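Local coordinates for protein inositol polyphosphate multikinase alpha (Arabidopsis thaliana, PDB 4FRF) that phosphorylates inositol phosphates with broad substrate specificity, converting inositol 1,4,5-trisphosphate to inositol 1,3,4,5,6-pentakisphosphate at the expense of two ATP, at residues A[206-212]-A[231-237]; A[156-160]-A[212-216]. Numbering follows the deposited sequence.

Contact 1 (A[206-212]-A[231-237])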
loop_
_atom_site.group_PDB
_atom_site.type_symbol
_atom_site.label_atom_id
_atom_site.label_comp_id
_atom_site.label_asym_id
_atom_site.label_seq_id
_atom_site.Cartn_x
_atom_site.Cartn_y
_atom_site.Cartn_z
ATOM N N PHE A 206 11.340 3.594 -4.004
ATOM C CA PHE A 206 11.279 3.962 -5.403
ATOM C C PHE A 206 10.448 5.226 -5.662
ATOM O O PHE A 206 9.441 5.177 -6.355
ATOM C CB PHE A 206 10.775 2.782 -6.225
ATOM C CG PHE A 206 11.765 1.663 -6.328
ATOM C CD1 PHE A 206 12.820 1.730 -7.252
ATOM C CD2 PHE A 206 11.700 0.580 -5.465
ATOM C CE1 PHE A 206 13.752 0.694 -7.350
ATOM C CE2 PHE A 206 12.628 -0.453 -5.541
ATOM C CZ PHE A 206 13.654 -0.402 -6.496
ATOM N N ASN A 207 10.912 6.361 -5.150
ATOM C CA ASN A 207 10.176 7.613 -5.286
ATOM C C ASN A 207 9.906 7.980 -6.719
ATOM O O ASN A 207 10.834 8.162 -7.491
ATOM C CB ASN A 207 10.966 8.761 -4.691
ATOM C CG ASN A 207 11.157 8.639 -3.208
ATOM O OD1 ASN A 207 12.040 9.290 -2.652
ATOM N ND2 ASN A 207 10.307 7.842 -2.539
ATOM N N SER A 208 8.642 8.233 -7.040
ATOM C CA SER A 208 8.294 8.939 -8.286
ATOM C C SER A 208 8.782 8.195 -9.525
ATOM O O SER A 208 9.598 8.698 -10.281
ATOM C CB SER A 208 8.858 10.359 -8.252
ATOM O OG SER A 208 8.228 11.154 -9.228
ATOM N N CYS A 209 8.173 7.048 -9.784
ATOM C CA CYS A 209 8.827 5.983 -10.508
ATOM C C CYS A 209 7.751 5.111 -11.211
ATOM O O CYS A 209 6.652 4.959 -10.701
ATOM C CB CYS A 209 9.662 5.191 -9.493
ATOM S SG CYS A 209 10.356 3.625 -9.999
ATOM N N SER A 210 8.026 4.664 -12.438
ATOM C CA SER A 210 6.971 4.081 -13.291
ATOM C C SER A 210 7.150 2.595 -13.541
ATOM O O SER A 210 8.267 2.095 -13.581
ATOM C CB SER A 210 6.899 4.811 -14.644
ATOM O OG SER A 210 6.715 6.213 -14.485
ATOM N N ILE A 211 6.045 1.899 -13.760
ATOM C CA ILE A 211 6.102 0.558 -14.290
ATOM C C ILE A 211 5.907 0.592 -15.793
ATOM O O ILE A 211 5.085 1.351 -16.296
ATOM C CB ILE A 211 5.030 -0.316 -13.716
ATOM C CG1 ILE A 211 5.475 -0.870 -12.372
ATOM C CG2 ILE A 211 4.743 -1.463 -14.649
ATOM C CD1 ILE A 211 4.482 -1.830 -11.759
ATOM N N LEU A 212 6.637 -0.268 -16.502
ATOM C CA LEU A 212 6.513 -0.380 -17.934
ATOM C C LEU A 212 6.063 -1.765 -18.341
ATOM O O LEU A 212 6.724 -2.751 -18.028
ATOM C CB LEU A 212 7.844 -0.080 -18.591
ATOM C CG LEU A 212 7.799 0.058 -20.113
ATOM C CD1 LEU A 212 8.927 0.937 -20.591
ATOM C CD2 LEU A 212 7.866 -1.307 -20.776
ATOM N N GLN A 231 6.119 -8.485 -20.863
ATOM C CA GLN A 231 7.134 -8.207 -19.862
ATOM C C GLN A 231 6.943 -6.946 -19.043
ATOM O O GLN A 231 6.543 -5.902 -19.564
ATOM C CB GLN A 231 8.524 -8.233 -20.476
ATOM C CG GLN A 231 9.268 -9.487 -20.130
ATOM C CD GLN A 231 10.509 -9.689 -20.953
ATOM O OE1 GLN A 231 10.864 -8.859 -21.803
ATOM N NE2 GLN A 231 11.168 -10.821 -20.738
ATOM N N VAL A 232 7.321 -7.046 -17.767
ATOM C CA VAL A 232 7.219 -5.951 -16.814
ATOM C C VAL A 232 8.602 -5.430 -16.441
ATOM O O VAL A 232 9.558 -6.199 -16.346
ATOM C CB VAL A 232 6.518 -6.414 -15.516
ATOM C CG1 VAL A 232 6.499 -5.299 -14.496
ATOM C CG2 VAL A 232 5.119 -6.879 -15.813
ATOM N N LYS A 233 8.698 -4.125 -16.207
ATOM C CA LYS A 233 9.944 -3.512 -15.768
ATOM C C LYS A 233 9.685 -2.170 -15.091
ATOM O O LYS A 233 8.637 -1.558 -15.278
ATOM C CB LYS A 233 10.927 -3.351 -16.938
ATOM C CG LYS A 233 11.474 -4.684 -17.451
ATOM C CD LYS A 233 12.893 -4.563 -18.008
ATOM C CE LYS A 233 13.645 -5.917 -17.960
ATOM N NZ LYS A 233 12.839 -7.086 -18.454
ATOM N N LEU A 234 10.611 -1.762 -14.237
ATOM C CA LEU A 234 10.522 -0.496 -13.564
ATOM C C LEU A 234 11.500 0.439 -14.209
ATOM O O LEU A 234 12.602 0.039 -14.532
ATOM C CB LEU A 234 10.903 -0.664 -12.103
ATOM C CG LEU A 234 9.819 -1.017 -11.104
ATOM C CD1 LEU A 234 9.117 -2.301 -11.510
ATOM C CD2 LEU A 234 10.439 -1.140 -9.729
ATOM N N VAL A 235 11.135 1.709 -14.305
ATOM C CA VAL A 235 11.999 2.697 -14.922
ATOM C C VAL A 235 12.042 3.992 -14.122
ATOM O O VAL A 235 11.333 4.142 -13.153
ATOM C CB VAL A 235 11.572 2.993 -16.385
ATOM C CG1 VAL A 235 11.548 1.713 -17.207
ATOM C CG2 VAL A 235 10.226 3.675 -16.424
ATOM N N ASP A 236 12.835 4.949 -14.587
ATOM C CA ASP A 236 13.031 6.230 -13.891
ATOM C C ASP A 236 13.500 6.054 -12.480
ATOM O O ASP A 236 12.698 5.866 -11.581
ATOM C CB ASP A 236 11.752 7.066 -13.908
ATOM C CG ASP A 236 11.343 7.468 -15.300
ATOM O OD1 ASP A 236 12.234 7.809 -16.108
ATOM O OD2 ASP A 236 10.141 7.411 -15.610
ATOM N N PHE A 237 14.808 6.141 -12.278
ATOM C CA PHE A 237 15.358 6.005 -10.941
ATOM C C PHE A 237 16.065 7.273 -10.478
ATOM O O PHE A 237 16.996 7.213 -9.684
ATOM C CB PHE A 237 16.314 4.821 -10.886
ATOM C CG PHE A 237 15.709 3.536 -11.344
ATOM C CD1 PHE A 237 14.832 2.841 -10.531
ATOM C CD2 PHE A 237 16.043 2.996 -12.574
ATOM C CE1 PHE A 237 14.294 1.617 -10.937
ATOM C CE2 PHE A 237 15.489 1.790 -12.994
ATOM C CZ PHE A 237 14.623 1.094 -12.164
#
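Two adjacent antiparallel strands, 209-212 and 231-235, pair here in the five-stranded sheet of the inositol polyphosphate kinase fold. Ser210–Val235 and Leu212–Lys233 are hydrogen-bonded pairs: Leu212 N donates to Lys233 O at 2.7 Å and Val235 N to Ser210 O at 3.0 Å. Between them lies the non-hydrogen-bonded pair Ile211–Leu234, with CA atoms 4.6 Å apart. These two side chains share the face packed by helices 187-200 and 249-265, so bulky apolar residues suit it. Ile211, with chi1 m and chi2 t, sets CG1 4.0 Å from Leu234 CD1, while Ile211 CG2 lies 4.2 Å from Val232 CG1. With chi1 near -89° and chi2 near 57°, Leu234 carries CD2 over one face of the Phe206 ring, 4.5 Å from Phe206 CE1. The other face bears Ser210, Leu212, Lys233 and Val235 and is less buried; a lysine suits this partly exposed position, its amine leading away from the strand pair to a weak hydrogen bond with Arg51 O. Directly after the strand, Asp236-Phe237 recalls the Asp-Phe of the protein-kinase Asp-Phe-Gly motif, consistent with a distant relationship. Phe237 swings its ring back in the m rotamer until its CE1 is 3.7 Å from Phe206 CE1.

Contact 2 (A[156-160]-A[212-216])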
loop_
_atom_site.group_PDB
_atom_site.type_symbol
_atom_site.label_atom_id
_atom_site.label_comp_id
_atom_site.label_asym_id
_atom_site.label_seq_id
_atom_site.Cartn_x
_atom_site.Cartn_y
_atom_site.Cartn_z
ATOM N N LEU A 156 -6.800 0.333 -19.700
ATOM C CA LEU A 156 -6.068 -0.889 -19.396
ATOM C C LEU A 156 -6.607 -2.054 -20.174
ATOM O O LEU A 156 -5.970 -3.095 -20.258
ATOM C CB LEU A 156 -6.127 -1.201 -17.912
ATOM C CG LEU A 156 -5.113 -0.454 -17.057
ATOM C CD1 LEU A 156 -5.404 -0.705 -15.607
ATOM C CD2 LEU A 156 -3.723 -0.911 -17.388
ATOM N N ARG A 157 -7.800 -1.889 -20.720
ATOM C CA ARG A 157 -8.414 -2.939 -21.507
ATOM C C ARG A 157 -8.174 -2.690 -22.993
ATOM O O ARG A 157 -8.006 -3.629 -23.772
ATOM C CB ARG A 157 -9.906 -3.026 -21.210
ATOM C CG ARG A 157 -10.536 -4.321 -21.679
ATOM C CD ARG A 157 -12.032 -4.278 -21.536
ATOM N NE ARG A 157 -12.423 -3.916 -20.182
ATOM C CZ ARG A 157 -12.741 -4.797 -19.242
ATOM N NH1 ARG A 157 -12.719 -6.100 -19.520
ATOM N NH2 ARG A 157 -13.089 -4.377 -18.025
ATOM N N LYS A 158 -8.162 -1.419 -23.376
ATOM C CA LYS A 158 -7.741 -1.045 -24.702
ATOM C C LYS A 158 -6.366 -1.636 -24.941
ATOM O O LYS A 158 -6.124 -2.300 -25.956
ATOM C CB LYS A 158 -7.667 0.473 -24.823
ATOM C CG LYS A 158 -8.976 1.155 -25.178
ATOM C CD LYS A 158 -8.800 2.669 -25.156
ATOM C CE LYS A 158 -9.933 3.383 -25.867
ATOM N NZ LYS A 158 -9.828 4.859 -25.684
ATOM N N PHE A 159 -5.488 -1.454 -23.958
ATOM C CA PHE A 159 -4.092 -1.851 -24.081
ATOM C C PHE A 159 -3.916 -3.311 -24.525
ATOM O O PHE A 159 -2.850 -3.689 -25.012
ATOM C CB PHE A 159 -3.352 -1.596 -22.768
ATOM C CG PHE A 159 -1.905 -1.967 -22.814
ATOM C CD1 PHE A 159 -0.987 -1.134 -23.410
ATOM C CD2 PHE A 159 -1.463 -3.160 -22.260
ATOM C CE1 PHE A 159 0.354 -1.493 -23.484
ATOM C CE2 PHE A 159 -0.125 -3.524 -22.332
ATOM C CZ PHE A 159 0.782 -2.687 -22.943
ATOM N N VAL A 160 -4.962 -4.121 -24.366
ATOM C CA VAL A 160 -4.901 -5.529 -24.753
ATOM C C VAL A 160 -5.973 -5.911 -25.763
ATOM O O VAL A 160 -6.462 -7.044 -25.758
ATOM C CB VAL A 160 -4.994 -6.472 -23.535
ATOM C CG1 VAL A 160 -3.655 -6.554 -22.827
ATOM C CG2 VAL A 160 -6.097 -6.021 -22.581
ATOM N N LEU A 212 6.637 -0.268 -16.502
ATOM C CA LEU A 212 6.513 -0.380 -17.934
ATOM C C LEU A 212 6.063 -1.765 -18.341
ATOM O O LEU A 212 6.724 -2.751 -18.028
ATOM C CB LEU A 212 7.844 -0.080 -18.591
ATOM C CG LEU A 212 7.799 0.058 -20.113
ATOM C CD1 LEU A 212 8.927 0.937 -20.591
ATOM C CD2 LEU A 212 7.866 -1.307 -20.776
ATOM N N MET A 213 4.952 -1.832 -19.073
ATOM C CA MET A 213 4.505 -3.080 -19.698
ATOM C C MET A 213 4.792 -3.043 -21.196
ATOM O O MET A 213 4.781 -1.975 -21.816
ATOM C CB MET A 213 3.012 -3.304 -19.458
ATOM C CG MET A 213 2.586 -3.181 -17.985
ATOM S SD MET A 213 0.845 -3.609 -17.658
ATOM C CE MET A 213 0.008 -2.168 -18.345
ATOM N N VAL A 214 5.085 -4.206 -21.766
ATOM C CA VAL A 214 5.274 -4.322 -23.207
ATOM C C VAL A 214 4.983 -5.733 -23.682
ATOM O O VAL A 214 5.022 -6.680 -22.892
ATOM C CB VAL A 214 6.709 -3.895 -23.659
ATOM C CG1 VAL A 214 7.773 -4.589 -22.841
ATOM C CG2 VAL A 214 6.903 -4.204 -25.111
ATOM N N TYR A 215 4.652 -5.867 -24.966
ATOM C CA TYR A 215 4.445 -7.189 -25.552
ATOM C C TYR A 215 4.532 -7.231 -27.091
ATOM O O TYR A 215 4.656 -6.196 -27.748
ATOM C CB TYR A 215 3.147 -7.828 -25.035
ATOM C CG TYR A 215 1.867 -7.186 -25.524
ATOM C CD1 TYR A 215 1.239 -7.644 -26.686
ATOM C CD2 TYR A 215 1.216 -6.211 -24.759
ATOM C CE1 TYR A 215 0.034 -7.109 -27.108
ATOM C CE2 TYR A 215 0.009 -5.661 -25.181
ATOM C CZ TYR A 215 -0.570 -6.114 -26.366
ATOM O OH TYR A 215 -1.768 -5.592 -26.791
ATOM N N GLU A 216 4.510 -8.447 -27.641
ATOM C CA GLU A 216 4.765 -8.658 -29.061
ATOM C C GLU A 216 3.463 -8.810 -29.835
ATOM O O GLU A 216 2.712 -9.749 -29.613
ATOM C CB GLU A 216 5.613 -9.938 -29.255
ATOM C CG GLU A 216 6.149 -10.031 -30.750
ATOM C CD GLU A 216 7.260 -8.916 -30.970
ATOM O OE1 GLU A 216 8.306 -8.931 -30.384
ATOM O OE2 GLU A 216 6.977 -8.001 -31.730
#
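This is a buried helix-to-sheet packing contact, in which the C-terminal part of helix 149-158 and the residues after it meet one face of strand 209-216. Met213 and Tyr215, two residues apart on the strand, both direct CB toward segment 156-160, whereas Val214 between them points away. Phe159 fills the gap: its t rotamer carries the ring across to the strand, with CZ 4.2 Å from Met213 CB. Methionine suits this place because its flexible, unbranched chain can bend over an aromatic ring; Met213 CE lies over one face of Phe159 and also reaches Leu156 CD2 at 4.1 Å. Tyr215 turns its edge toward the Phe159 ring in an offset edge-to-face pair, with planes at 87° and centroids 5.4 Å apart. Tyrosine suits this buried place because its hydroxyl satisfies a backbone carbonyl: Tyr215 OH donates to Phe159 O at 2.8 Å. Val160 adds a small apolar surface beside the tyrosine, its CG1 4.4 Å from Tyr215 CE2. Around this core, Met86 of the adjacent strand 83-90 touches Phe159 and Met213, Phe258 of helix 249-265 packs on Leu156 and Met213, and Val180 of helix 177-180 lies against Val160 and Tyr215.

How the contacts relate
From the N terminus, the chain first passes residues 156-160 and then runs through helices 177-180 and 187-200 before entering strand 209-216. The first half of that strand supplies one side of contact 1; its second half meets 156-160, so contact 2 closes a loop of 51 intervening residues. Contact 1 closes later, when the chain returns as 231-237 after 18 residues, seven of them, 220-226, not modelled. The loops therefore cross rather than nest, with Leu212 common to both contacts. Strand 209-216 thus joins its neighbour 231-235 to helix 149-158, and a probable hydrogen bond of Gln231 N with Val214 O, 2.9 Å, continues the strand pairing from contact 1 into contact 2.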